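Local coordinates for protein 6-phosphogluconolactonase (Leishmania braziliensis, PDB 3CSS) that probably hydrolyses 6-phosphogluconolactone to 6-phosphogluconate, the second step in the oxidative stage of the pentose phosphate pathway, at residues T48-Y53 and T92-R97. Residues are numbered along the deposited sequence; the frame is centred on the assembly and turned at random. Where two conformers were deposited one is given.
Sequences TPKRLY and TKALLR. With PO4 (phosphate ion), chain B.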
# COMPACT_ATOMS: atom_id res chain seq x y z
N THR A 48 9.43 -4.86 4.68
CA THR A 48 8.64 -6.07 4.96
C THR A 48 8.25 -6.90 3.70
O THR A 48 8.47 -8.09 3.69
CB THR A 48 7.39 -5.72 5.77
OG1 THR A 48 7.78 -4.97 6.94
CG2 THR A 48 6.64 -7.00 6.19
N PRO A 49 7.72 -6.26 2.64
CA PRO A 49 7.29 -6.98 1.42
C PRO A 49 8.40 -7.34 0.42
O PRO A 49 8.15 -8.02 -0.57
CB PRO A 49 6.34 -5.97 0.77
CG PRO A 49 6.98 -4.67 1.10
CD PRO A 49 7.45 -4.81 2.51
N LYS A 50 9.64 -6.92 0.69
CA LYS A 50 10.74 -7.25 -0.19
C LYS A 50 10.83 -8.77 -0.44
O LYS A 50 11.01 -9.20 -1.58
CB LYS A 50 12.04 -6.72 0.39
CG LYS A 50 13.26 -6.98 -0.49
CD LYS A 50 14.52 -6.36 0.07
CE LYS A 50 14.99 -7.01 1.32
NZ LYS A 50 16.43 -6.64 1.59
N ARG A 51 10.72 -9.56 0.62
CA ARG A 51 10.84 -10.99 0.42
C ARG A 51 9.68 -11.58 -0.38
O ARG A 51 9.92 -12.43 -1.23
CB ARG A 51 11.11 -11.72 1.72
CG ARG A 51 12.51 -11.46 2.18
CD ARG A 51 12.60 -11.60 3.65
NE ARG A 51 12.13 -12.92 4.04
CZ ARG A 51 12.44 -13.49 5.19
NH1 ARG A 51 13.21 -12.84 6.04
NH2 ARG A 51 11.98 -14.70 5.46
N LEU A 52 8.46 -11.06 -0.20
CA LEU A 52 7.33 -11.44 -1.05
C LEU A 52 7.65 -11.20 -2.53
O LEU A 52 7.44 -12.08 -3.38
CB LEU A 52 6.09 -10.66 -0.67
CG LEU A 52 4.88 -10.76 -1.59
CD1 LEU A 52 4.37 -12.20 -1.70
CD2 LEU A 52 3.78 -9.81 -1.10
N TYR A 53 8.14 -10.01 -2.84
CA TYR A 53 8.47 -9.65 -4.21
C TYR A 53 9.53 -10.60 -4.80
O TYR A 53 9.40 -11.03 -5.95
CB TYR A 53 8.88 -8.19 -4.31
CG TYR A 53 7.85 -7.21 -3.76
CD1 TYR A 53 6.49 -7.57 -3.62
CD2 TYR A 53 8.22 -5.92 -3.42
CE1 TYR A 53 5.56 -6.68 -3.11
CE2 TYR A 53 7.27 -5.01 -2.91
CZ TYR A 53 5.96 -5.40 -2.75
OH TYR A 53 5.03 -4.51 -2.23
N THR A 92 11.79 -2.86 -7.85
CA THR A 92 12.49 -3.15 -9.11
C THR A 92 13.57 -4.20 -8.90
O THR A 92 13.64 -5.17 -9.65
CB THR A 92 13.05 -1.84 -9.74
OG1 THR A 92 11.96 -1.01 -10.14
CG2 THR A 92 13.90 -2.15 -10.96
N LYS A 93 14.42 -4.00 -7.89
CA LYS A 93 15.49 -4.96 -7.59
C LYS A 93 14.92 -6.33 -7.26
O LYS A 93 15.46 -7.36 -7.70
CB LYS A 93 16.37 -4.47 -6.44
CG LYS A 93 17.22 -3.27 -6.78
CD LYS A 93 18.17 -2.94 -5.65
CE LYS A 93 18.86 -1.59 -5.86
NZ LYS A 93 20.18 -1.54 -5.18
N ALA A 94 13.83 -6.33 -6.50
CA ALA A 94 13.23 -7.58 -6.07
C ALA A 94 12.45 -8.26 -7.19
O ALA A 94 12.42 -9.49 -7.24
CB ALA A 94 12.32 -7.37 -4.83
N LEU A 95 11.84 -7.49 -8.09
CA LEU A 95 10.84 -8.06 -8.99
C LEU A 95 10.62 -7.35 -10.33
O LEU A 95 10.62 -7.99 -11.38
CB LEU A 95 9.50 -8.17 -8.23
CG LEU A 95 8.25 -8.50 -9.05
CD1 LEU A 95 8.33 -9.93 -9.61
CD2 LEU A 95 6.98 -8.32 -8.25
N LEU A 96 10.39 -6.03 -10.30
CA LEU A 96 9.88 -5.32 -11.47
C LEU A 96 10.91 -5.20 -12.58
O LEU A 96 10.56 -4.92 -13.74
CB LEU A 96 9.32 -3.93 -11.09
CG LEU A 96 8.20 -3.91 -10.04
CD1 LEU A 96 7.72 -2.49 -9.81
CD2 LEU A 96 7.02 -4.77 -10.49
N ARG A 97 12.18 -5.43 -12.26
CA ARG A 97 13.22 -5.46 -13.29
C ARG A 97 12.87 -6.44 -14.44
O ARG A 97 13.26 -6.21 -15.59
CB ARG A 97 14.58 -5.80 -12.67
CG ARG A 97 14.65 -7.14 -11.96
CD ARG A 97 15.90 -7.26 -11.11
NE ARG A 97 15.94 -8.51 -10.35
CZ ARG A 97 16.47 -9.65 -10.78
NH1 ARG A 97 16.99 -9.74 -11.99
NH2 ARG A 97 16.45 -10.73 -10.00
P PO4 B . 17.34 -10.81 0.57
O1 PO4 B . 18.66 -10.97 -0.16
O2 PO4 B . 16.46 -11.95 0.15
O3 PO4 B . 16.69 -9.51 0.12
O4 PO4 B . 17.50 -10.78 2.06
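Tyr53 and Ala94 meet through their beta carbons where two neighbouring helices, 50-59 and 87-96, pack beside each other in the Rossmann-like alpha/beta fold of the glucosamine-6-phosphate isomerase family. Their chain segments follow adjacent parallel strands, 39-43 and 69-77, of the central sheet. The join is apolar and close, with the backbones only 5.5 Å apart between Tyr53 CA and Ala94 CA, a close approach consistent with Ala94 offering only a methyl. That methyl sits 3.6 Å from Tyr53 CB and also approaches the backbone oxygen of Lys50, while Glu54 and Met90 lie around the same seam.

Leu95 extends the contact with its own CB, 4.0 Å from Tyr53 CB, and with CB and CD1 near the carbonyl oxygen of Tyr53. Here residues 92-96 form a wider pi-type turn, with Arg97 N bonded to Thr92 O.

The tyrosine ring makes no contact with residues 92-97. With CG anti to the carbonyl carbon (chi1 -56°), it swings away from Ala94, has Pro49 O 3.3 Å above one face, offset toward the rim, and its OH hydrogen-bonds to Ser44 O.

Polar bonds lie at the margins. Arg97 NE bonds back to Lys93 O from above the carbonyl plane, a bent bond that ties the guanidinium to the last turn. On the exposed side a phosphate ion, probably from the crystallisation liquor, meets Lys50, whose chain, bent at chi3 (69°), gives a weak hydrogen bond of 3.2 Å from NZ to phosphate O3.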